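Local coordinates for protein member of DUF4221 family (Bacteroides vulgatus, PDB 3S9J) that is of unknown function but folds as a six-bladed beta-propeller of the DUF4221 family and binds sodium ions in the crystal, at residues K66-L70 and I106-G110. Numbering follows the deposited sequence. Where two conformers were deposited one is given.
Sequences KRIPL and INSQG. With NA (sodium ion), chain D; FMT (formic acid), chain I.
Strand 63-69, outermost in its four-stranded blade, supplies the start of 66-70, and Leu70 lies in the loop beyond. The segment runs beside a type I turn of the next blade, Asn107 to Gly110, Pro69 CA 5.2 Å from Gly110 CA, without direct hydrogen bonds. Lys66 (chi1 p, then all trans) lays NZ 3.7 Å from Ser108 CB, hydrogen-bonded to Ser90 OG. Arg67 directs its CB away, NH1 salt-bridged to Asp53 OD2; a water bridges Arg67 O (3.0 Å) and Ser108 O (2.6 Å). Ile68 (mt) covers the turn, CG1 3.5 Å from Ser108 O and CG2 3.7 Å from Gly110 N. Pro69 sets CG 3.5 Å from Gln109 O; its O receives a CA-H...O contact from Gly110 CA (3.3 Å), where a CB would clash. Leu70 (mt) packs CD2 3.7 Å from Ile106 CD1; Leu70 O binds sodium at 2.3 Å, with Tyr52 O a further ligand. Gly110 N donates a hydrogen bond to Asn107 O (2.9 Å), Gln109 N to Asn107 OD1 (2.9 Å), an Asx turn. Outer strand thus meets the next blade's hairpin turn, at the periphery of a six-bladed beta-propeller.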
ATOM      1  N   LYS A  66      -3.647 -21.128   7.962  1.00 23.94           N
ATOM      2  CA  LYS A  66      -4.304 -20.950   9.240  1.00 26.03           C
ATOM      3  C   LYS A  66      -5.202 -19.733   9.234  1.00 23.26           C
ATOM      4  O   LYS A  66      -5.119 -18.905   8.323  1.00 23.08           O
ATOM      5  CB  LYS A  66      -3.334 -20.881  10.402  1.00 27.46           C
ATOM      6  CG  LYS A  66      -2.482 -19.712  10.531  1.00 28.68           C
ATOM      7  CD  LYS A  66      -1.536 -19.885  11.762  1.00 32.75           C
ATOM      8  CE  LYS A  66      -0.600 -18.730  11.918  1.00 33.75           C
ATOM      9  NZ  LYS A  66       0.639 -19.059  12.736  1.00 31.07           N
ATOM     10  N   ARG A  67      -6.020 -19.657  10.270  1.00 21.33           N
ATOM     11  CA  ARG A  67      -6.964 -18.571  10.469  1.00 21.91           C
ATOM     12  C   ARG A  67      -6.716 -18.033  11.851  1.00 24.07           C
ATOM     13  O   ARG A  67      -6.725 -18.785  12.844  1.00 23.85           O
ATOM     14  CB  ARG A  67      -8.391 -19.091  10.343  1.00 23.41           C
ATOM     15  CG  ARG A  67      -9.484 -18.061  10.470  1.00 24.62           C
ATOM     16  CD  ARG A  67     -10.832 -18.676  10.149  1.00 23.35           C
ATOM     17  NE  ARG A  67     -10.899 -19.150   8.761  1.00 23.15           N
ATOM     18  CZ  ARG A  67     -11.201 -18.428   7.691  1.00 22.82           C
ATOM     19  NH1 ARG A  67     -11.519 -17.143   7.787  1.00 23.01           N
ATOM     20  NH2 ARG A  67     -11.224 -19.012   6.500  1.00 21.93           N
ATOM     21  N   ILE A  68      -6.434 -16.741  11.914  1.00 22.07           N
ATOM     22  CA  ILE A  68      -6.194 -16.052  13.177  1.00 21.35           C
ATOM     23  C   ILE A  68      -7.459 -15.313  13.565  1.00 20.63           C
ATOM     24  O   ILE A  68      -7.906 -14.412  12.848  1.00 22.15           O
ATOM     25  CB  ILE A  68      -5.024 -15.093  13.051  1.00 21.69           C
ATOM     26  CG1 ILE A  68      -3.769 -15.836  12.579  1.00 24.69           C
ATOM     27  CG2 ILE A  68      -4.788 -14.309  14.391  1.00 22.49           C
ATOM     28  CD1 ILE A  68      -2.555 -14.920  12.310  1.00 24.41           C
ATOM     29  N   PRO A  69      -8.090 -15.714  14.673  1.00 24.19           N
ATOM     30  CA  PRO A  69      -9.346 -15.068  15.027  1.00 24.19           C
ATOM     31  C   PRO A  69      -9.127 -13.648  15.517  1.00 25.95           C
ATOM     32  O   PRO A  69      -8.072 -13.333  16.096  1.00 24.99           O
ATOM     33  CB  PRO A  69      -9.911 -15.959  16.141  1.00 30.33           C
ATOM     34  CG  PRO A  69      -8.778 -16.663  16.659  1.00 30.32           C
ATOM     35  CD  PRO A  69      -7.729 -16.768  15.619  1.00 29.55           C
ATOM     36  N   LEU A  70     -10.112 -12.793  15.264  1.00 23.73           N
ATOM     37  CA  LEU A  70     -10.156 -11.425  15.793  1.00 24.95           C
ATOM     38  C   LEU A  70     -11.490 -11.265  16.490  1.00 26.18           C
ATOM     39  O   LEU A  70     -12.528 -11.530  15.895  1.00 24.83           O
ATOM     40  CB  LEU A  70     -10.016 -10.387  14.664  1.00 23.95           C
ATOM     41  CG  LEU A  70      -8.722 -10.324  13.866  1.00 26.42           C
ATOM     42  CD1 LEU A  70      -8.849  -9.286  12.719  1.00 25.39           C
ATOM     43  CD2 LEU A  70      -7.507 -10.055  14.810  1.00 26.36           C
ATOM     44  N   ILE A 106      -0.865  -8.419  18.543  1.00 22.42           N
ATOM     45  CA  ILE A 106      -1.549  -9.685  18.811  1.00 23.19           C
ATOM     46  C   ILE A 106      -0.645 -10.853  18.505  1.00 22.68           C
ATOM     47  O   ILE A 106       0.341 -10.722  17.767  1.00 22.98           O
ATOM     48  CB  ILE A 106      -2.881  -9.822  18.023  1.00 22.48           C
ATOM     49  CG1 ILE A 106      -2.661  -9.887  16.512  1.00 19.52           C
ATOM     50  CG2 ILE A 106      -3.817  -8.671  18.327  1.00 22.63           C
ATOM     51  CD1 ILE A 106      -3.947 -10.202  15.724  1.00 21.91           C
ATOM     52  N   ASN A 107      -0.956 -12.009  19.102  1.00 24.04           N
ATOM     53  CA  ASN A 107      -0.259 -13.250  18.714  1.00 25.88           C
ATOM     54  C   ASN A 107      -1.047 -14.060  17.664  1.00 24.27           C
ATOM     55  O   ASN A 107      -2.084 -13.602  17.164  1.00 25.52           O
ATOM     56  CB  ASN A 107       0.094 -14.091  19.945  1.00 27.20           C
ATOM     57  CG  ASN A 107      -1.116 -14.626  20.680  1.00 28.49           C
ATOM     58  OD1 ASN A 107      -2.198 -14.721  20.119  1.00 24.11           O
ATOM     59  ND2 ASN A 107      -0.932 -14.987  21.963  1.00 28.72           N
ATOM     60  N   SER A 108      -0.550 -15.261  17.324  1.00 25.33           N
ATOM     61  CA  SER A 108      -1.133 -16.075  16.259  0.50 25.85           C
ATOM     62  C   SER A 108      -2.497 -16.637  16.636  1.00 26.15           C
ATOM     63  O   SER A 108      -3.188 -17.176  15.794  1.00 26.96           O
ATOM     64  CB  SER A 108      -0.184 -17.224  15.885  0.50 28.54           C
ATOM     65  OG  SER A 108       0.093 -18.054  17.004  0.50 27.66           O
ATOM     66  N   GLN A 109      -2.855 -16.528  17.912  1.00 25.15           N
ATOM     67  CA  GLN A 109      -4.156 -16.963  18.400  0.50 26.40           C
ATOM     68  C   GLN A 109      -5.123 -15.782  18.501  1.00 27.47           C
ATOM     69  O   GLN A 109      -6.253 -15.917  19.010  1.00 28.15           O
ATOM     70  CB  GLN A 109      -3.983 -17.682  19.751  0.50 29.14           C
ATOM     71  CG  GLN A 109      -3.164 -18.987  19.662  0.50 31.97           C
ATOM     72  CD  GLN A 109      -1.646 -18.767  19.579  0.50 34.52           C
ATOM     73  OE1 GLN A 109      -1.055 -18.035  20.385  0.50 33.24           O
ATOM     74  NE2 GLN A 109      -1.010 -19.416  18.601  0.50 36.50           N
ATOM     75  N   GLY A 110      -4.683 -14.602  18.033  1.00 25.37           N
ATOM     76  CA  GLY A 110      -5.517 -13.418  18.106  1.00 24.75           C
ATOM     77  C   GLY A 110      -5.640 -12.787  19.481  1.00 25.46           C
ATOM     78  O   GLY A 110      -6.534 -11.961  19.702  1.00 28.20           O
TER
HETATM   79 NA    NA D 402     -13.874 -12.460  14.314  1.00 24.63          NA
HETATM   80  C   FMT I 407       2.218 -13.818  23.331  1.00 64.59           C
HETATM   81  O1  FMT I 407       3.137 -13.802  22.499  1.00 64.43           O
HETATM   82  O2  FMT I 407       1.399 -14.735  23.379  1.00 63.59           O
HETATM   83  O   HOH W   1      -4.595 -19.207  14.903  1.00 45.55           O
HETATM   84  O   HOH W   2     -12.643 -14.454  14.473  1.00 24.92           O
HETATM   85  O   HOH W   3     -15.400 -13.414  12.739  1.00 27.24           O
HETATM   86  O   HOH W   4     -15.800 -10.975  14.958  1.00 28.32           O
HETATM   87  O   HOH W   5     -15.073 -13.838  16.060  1.00 39.14           O